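Local coordinates for protein glutathione S-transferase omega-like 2 (Saccharomyces cerevisiae, PDB 5LKB) that acts as a one-cysteine, glutathione-dependent thiol transferase that also reduces dehydroascorbate and dimethylarsinic acid, at residues I30-Y41 with P159-V170. Sequence-based numbering, arbitrary orientation.
Sequences IYKPAKGRYWLY and PVLWDLETQTIV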
loop_
_atom_site.group_PDB
_atom_site.type_symbol
_atom_site.label_atom_id
_atom_site.label_comp_id
_atom_site.label_asym_id
_atom_site.label_seq_id
_atom_site.Cartn_x
_atom_site.Cartn_y
_atom_site.Cartn_z
ATOM N N ILE A 30 -43.340 14.348 17.337
ATOM C CA ILE A 30 -42.510 15.487 16.989
ATOM C C ILE A 30 -42.049 15.414 15.531
ATOM O O ILE A 30 -42.150 16.396 14.796
ATOM C CB ILE A 30 -41.298 15.639 17.956
ATOM C CG1 ILE A 30 -41.769 15.931 19.395
ATOM C CG2 ILE A 30 -40.366 16.785 17.477
ATOM C CD1 ILE A 30 -42.633 17.213 19.529
ATOM N N TYR A 31 -41.589 14.239 15.081
ATOM C CA TYR A 31 -40.889 14.139 13.793
ATOM C C TYR A 31 -41.775 13.331 12.860
ATOM O O TYR A 31 -41.716 12.088 12.814
ATOM C CB TYR A 31 -39.525 13.410 13.920
ATOM C CG TYR A 31 -38.495 14.077 14.737
ATOM C CD1 TYR A 31 -38.163 15.387 14.522
ATOM C CD2 TYR A 31 -37.803 13.374 15.727
ATOM C CE1 TYR A 31 -37.132 16.011 15.229
ATOM C CE2 TYR A 31 -36.785 13.990 16.484
ATOM C CZ TYR A 31 -36.447 15.320 16.235
ATOM O OH TYR A 31 -35.449 15.951 16.928
ATOM N N LYS A 32 -42.759 14.070 12.160
ATOM C CA LYS A 32 -43.617 13.354 11.263
ATOM C C LYS A 32 -43.116 13.469 9.821
ATOM O O LYS A 32 -42.389 14.400 9.470
ATOM C CB LYS A 32 -45.046 13.939 11.349
ATOM C CG LYS A 32 -45.690 13.739 12.769
ATOM C CD LYS A 32 -47.271 14.014 12.809
ATOM C CE LYS A 32 -47.882 13.548 14.162
ATOM N NZ LYS A 32 -47.327 14.406 15.144
ATOM N N PRO A 33 -43.431 12.541 8.954
ATOM C CA PRO A 33 -42.882 12.632 7.604
ATOM C C PRO A 33 -43.526 13.769 6.819
ATOM O O PRO A 33 -44.722 14.095 6.960
ATOM C CB PRO A 33 -43.159 11.253 7.007
ATOM C CG PRO A 33 -44.215 10.676 7.876
ATOM C CD PRO A 33 -44.120 11.270 9.187
ATOM N N ALA A 34 -42.715 14.392 5.975
ATOM C CA ALA A 34 -43.152 15.410 5.031
ATOM C C ALA A 34 -42.067 15.615 3.980
ATOM O O ALA A 34 -40.872 15.340 4.224
ATOM C CB ALA A 34 -43.337 16.735 5.747
ATOM N N LYS A 35 -42.460 16.158 2.837
ATOM C CA LYS A 35 -41.496 16.692 1.882
ATOM C C LYS A 35 -40.992 18.026 2.384
ATOM O O LYS A 35 -41.668 18.708 3.152
ATOM C CB LYS A 35 -42.110 16.911 0.491
ATOM C CG LYS A 35 -42.315 15.667 -0.294
ATOM N N GLY A 36 -39.764 18.378 1.992
ATOM C CA GLY A 36 -39.247 19.679 2.315
ATOM C C GLY A 36 -38.896 19.953 3.755
ATOM O O GLY A 36 -38.661 21.113 4.110
ATOM N N ARG A 37 -38.875 18.947 4.615
ATOM C CA ARG A 37 -38.690 19.176 6.042
ATOM C C ARG A 37 -37.333 18.682 6.548
ATOM O O ARG A 37 -36.750 19.275 7.466
ATOM C CB ARG A 37 -39.813 18.489 6.863
ATOM C CG ARG A 37 -39.617 18.619 8.371
ATOM C CD ARG A 37 -40.836 18.147 9.155
ATOM N NE ARG A 37 -40.460 18.207 10.546
ATOM C CZ ARG A 37 -41.261 17.886 11.571
ATOM N NH1 ARG A 37 -42.484 17.422 11.332
ATOM N NH2 ARG A 37 -40.810 17.978 12.824
ATOM N N TYR A 38 -36.868 17.535 6.036
ATOM C CA TYR A 38 -35.624 16.925 6.514
ATOM C C TYR A 38 -34.498 17.089 5.502
ATOM O O TYR A 38 -34.722 17.197 4.294
ATOM C CB TYR A 38 -35.879 15.453 6.851
ATOM C CG TYR A 38 -36.992 15.277 7.895
ATOM C CD1 TYR A 38 -36.747 15.424 9.246
ATOM C CD2 TYR A 38 -38.254 14.960 7.493
ATOM C CE1 TYR A 38 -37.764 15.305 10.192
ATOM C CE2 TYR A 38 -39.280 14.858 8.415
ATOM C CZ TYR A 38 -39.013 14.989 9.765
ATOM O OH TYR A 38 -40.012 14.877 10.766
ATOM N N TRP A 39 -33.275 17.033 6.028
ATOM C CA TRP A 39 -32.076 17.267 5.250
ATOM C C TRP A 39 -31.035 16.239 5.681
ATOM O O TRP A 39 -31.015 15.778 6.817
ATOM C CB TRP A 39 -31.489 18.660 5.515
ATOM C CG TRP A 39 -30.851 19.252 4.282
ATOM C CD1 TRP A 39 -29.533 19.363 4.007
ATOM C CD2 TRP A 39 -31.545 19.810 3.182
ATOM N NE1 TRP A 39 -29.356 19.956 2.771
ATOM C CE2 TRP A 39 -30.598 20.252 2.261
ATOM C CE3 TRP A 39 -32.886 19.995 2.896
ATOM C CZ2 TRP A 39 -30.962 20.878 1.078
ATOM C CZ3 TRP A 39 -33.238 20.578 1.749
ATOM C CH2 TRP A 39 -32.279 21.019 0.826
ATOM N N LEU A 40 -30.201 15.858 4.737
ATOM C CA LEU A 40 -29.171 14.857 4.951
ATOM C C LEU A 40 -27.840 15.535 4.670
ATOM O O LEU A 40 -27.543 15.870 3.511
ATOM C CB LEU A 40 -29.427 13.644 4.039
ATOM C CG LEU A 40 -28.420 12.504 4.228
ATOM C CD1 LEU A 40 -28.599 11.930 5.695
ATOM C CD2 LEU A 40 -28.655 11.438 3.216
ATOM N N TYR A 41 -27.011 15.719 5.716
ATOM C CA TYR A 41 -25.677 16.305 5.588
ATOM C C TYR A 41 -24.653 15.172 5.638
ATOM O O TYR A 41 -24.675 14.361 6.558
ATOM C CB TYR A 41 -25.377 17.262 6.747
ATOM C CG TYR A 41 -26.254 18.527 6.774
ATOM C CD1 TYR A 41 -25.900 19.639 6.009
ATOM C CD2 TYR A 41 -27.415 18.596 7.534
ATOM C CE1 TYR A 41 -26.679 20.784 6.007
ATOM C CE2 TYR A 41 -28.177 19.738 7.542
ATOM C CZ TYR A 41 -27.788 20.837 6.823
ATOM O OH TYR A 41 -28.585 21.976 6.841
ATOM N N PRO A 159 -22.938 10.855 8.989
ATOM C CA PRO A 159 -24.023 11.668 8.430
ATOM C C PRO A 159 -24.900 12.298 9.527
ATOM O O PRO A 159 -24.971 11.776 10.657
ATOM C CB PRO A 159 -24.851 10.632 7.678
ATOM C CG PRO A 159 -24.712 9.454 8.446
ATOM C CD PRO A 159 -23.315 9.437 8.945
ATOM N N VAL A 160 -25.612 13.355 9.152
ATOM C CA VAL A 160 -26.596 13.983 10.025
ATOM C C VAL A 160 -27.921 14.046 9.288
ATOM O O VAL A 160 -27.997 14.595 8.183
ATOM C CB VAL A 160 -26.129 15.375 10.448
ATOM C CG1 VAL A 160 -27.266 16.118 11.169
ATOM C CG2 VAL A 160 -24.902 15.297 11.366
ATOM N N LEU A 161 -28.974 13.496 9.911
ATOM C CA LEU A 161 -30.351 13.638 9.423
ATOM C C LEU A 161 -31.037 14.722 10.277
ATOM O O LEU A 161 -31.136 14.586 11.501
ATOM C CB LEU A 161 -31.089 12.311 9.481
ATOM C CG LEU A 161 -32.554 12.358 9.061
ATOM C CD1 LEU A 161 -32.671 12.708 7.573
ATOM C CD2 LEU A 161 -33.220 11.040 9.367
ATOM N N TRP A 162 -31.345 15.840 9.639
ATOM C CA TRP A 162 -31.678 17.136 10.259
ATOM C C TRP A 162 -33.141 17.463 10.011
ATOM O O TRP A 162 -33.657 17.249 8.913
ATOM C CB TRP A 162 -30.880 18.230 9.577
ATOM C CG TRP A 162 -31.091 19.670 10.115
ATOM C CD1 TRP A 162 -31.793 20.684 9.502
ATOM C CD2 TRP A 162 -30.552 20.231 11.317
ATOM N NE1 TRP A 162 -31.672 21.826 10.236
ATOM C CE2 TRP A 162 -30.980 21.583 11.379
ATOM C CE3 TRP A 162 -29.784 19.733 12.353
ATOM C CZ2 TRP A 162 -30.591 22.447 12.422
ATOM C CZ3 TRP A 162 -29.421 20.597 13.408
ATOM C CH2 TRP A 162 -29.867 21.923 13.440
ATOM N N ASP A 163 -33.799 18.028 11.054
ATOM C CA ASP A 163 -35.174 18.505 10.948
ATOM C C ASP A 163 -35.173 20.014 10.863
ATOM O O ASP A 163 -34.774 20.688 11.820
ATOM C CB ASP A 163 -36.001 18.076 12.167
ATOM C CG ASP A 163 -37.400 18.649 12.112
ATOM O OD1 ASP A 163 -37.866 18.842 10.982
ATOM O OD2 ASP A 163 -37.991 18.839 13.204
ATOM N N LEU A 164 -35.634 20.538 9.727
ATOM C CA LEU A 164 -35.720 21.988 9.534
ATOM C C LEU A 164 -36.777 22.647 10.415
ATOM O O LEU A 164 -36.639 23.830 10.728
ATOM C CB LEU A 164 -36.025 22.293 8.071
ATOM C CG LEU A 164 -34.886 21.969 7.071
ATOM C CD1 LEU A 164 -35.495 22.009 5.649
ATOM C CD2 LEU A 164 -33.689 22.915 7.220
ATOM N N GLU A 165 -37.770 21.903 10.873
ATOM C CA GLU A 165 -38.826 22.539 11.670
ATOM C C GLU A 165 -38.383 22.790 13.108
ATOM O O GLU A 165 -38.576 23.884 13.656
ATOM C CB GLU A 165 -40.062 21.659 11.614
ATOM C CG GLU A 165 -40.829 21.811 10.292
ATOM C CD GLU A 165 -42.237 21.221 10.331
ATOM O OE1 GLU A 165 -42.751 20.869 11.443
ATOM O OE2 GLU A 165 -42.817 21.096 9.232
ATOM N N THR A 166 -37.830 21.783 13.766
ATOM C CA THR A 166 -37.393 21.943 15.137
ATOM C C THR A 166 -35.916 22.353 15.226
ATOM O O THR A 166 -35.430 22.688 16.318
ATOM C CB THR A 166 -37.673 20.641 15.913
ATOM O OG1 THR A 166 -36.885 19.576 15.351
ATOM C CG2 THR A 166 -39.153 20.216 15.871
ATOM N N GLN A 167 -35.180 22.317 14.090
ATOM C CA GLN A 167 -33.746 22.642 14.045
ATOM C C GLN A 167 -32.966 21.749 14.991
ATOM O O GLN A 167 -32.261 22.222 15.874
ATOM C CB GLN A 167 -33.468 24.124 14.278
ATOM C CG GLN A 167 -34.227 24.963 13.283
ATOM C CD GLN A 167 -33.701 26.368 13.152
ATOM O OE1 GLN A 167 -32.601 26.689 13.618
ATOM N NE2 GLN A 167 -34.475 27.221 12.482
ATOM N N THR A 168 -33.176 20.443 14.838
ATOM C CA THR A 168 -32.500 19.465 15.667
ATOM C C THR A 168 -31.957 18.377 14.764
ATOM O O THR A 168 -32.445 18.159 13.652
ATOM C CB THR A 168 -33.469 18.831 16.712
ATOM O OG1 THR A 168 -34.619 18.282 16.056
ATOM C CG2 THR A 168 -33.878 19.852 17.795
ATOM N N ILE A 169 -31.029 17.618 15.322
ATOM C CA ILE A 169 -30.592 16.388 14.693
ATOM C C ILE A 169 -31.549 15.278 15.089
ATOM O O ILE A 169 -31.667 14.949 16.279
ATOM C CB ILE A 169 -29.167 16.071 15.139
ATOM C CG1 ILE A 169 -28.256 17.213 14.745
ATOM C CG2 ILE A 169 -28.716 14.728 14.585
ATOM C CD1 ILE A 169 -26.813 16.935 15.065
ATOM N N VAL A 170 -32.226 14.703 14.097
ATOM C CA VAL A 170 -33.113 13.565 14.331
ATOM C C VAL A 170 -32.290 12.352 14.691
ATOM O O VAL A 170 -32.508 11.680 15.704
ATOM C CB VAL A 170 -34.021 13.294 13.107
ATOM C CG1 VAL A 170 -34.863 12.001 13.303
ATOM C CG2 VAL A 170 -34.909 14.537 12.794
HETATM O O HOH W 1 -33.070 15.212 18.401
#
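Arg-37 grips Asp-163 side-on, NE reaching OD1 at 2.7 Å and NH2 reaching OD2 at 3.0 Å. Both bonds are nearly straight and lie close to the guanidinium plane, although the carboxylate is turned 42° against it. The arginine chain runs fully extended, its CG anti to the backbone N (chi1 176°), which carries the guanidinium alongside the turn 164-167. There the Glu-165 carboxylate stacks on one face, planes nearly parallel, with Glu-165 OE1 3.3 Å from Arg-37 CZ: a pairing of charges without a directed N-H. Tyr-38 OH covers the opposite face. Asp-163 also closes an Asx turn, OD1 accepting from Glu-165 N, while OD2 takes Thr-166 N and OG1. Without the guanidinium, as with an alanine here, the buried Asp-163 carboxylate would probably lose its charged mate and Glu-165 would be free to swing. The turn joins two strands of the thioredoxin-like glutathione transferase domain; the first, 160-163, pairs antiparallel with 38-41, and cis-Pro-159 precedes it beside the glutathione-binding residues Val-158 and Ser-174. With Asp-163 OD2 at its ring edge, Tyr-31 lays one face on Val-170 CG2, 3.7 Å from the ring centroid, and its OH hydrogen-bonds Thr-168 OG1 at 2.6 Å; a water links that OH to Ile-169 O. On the sheet face that carries Trp-39, Tyr-41 and Trp-162, Tyr-41 points its edge at the indole face of Trp-162 in an offset T-shaped pair, planes at 81°, and its CE2 rests 3.7 Å from Trp-162 CB.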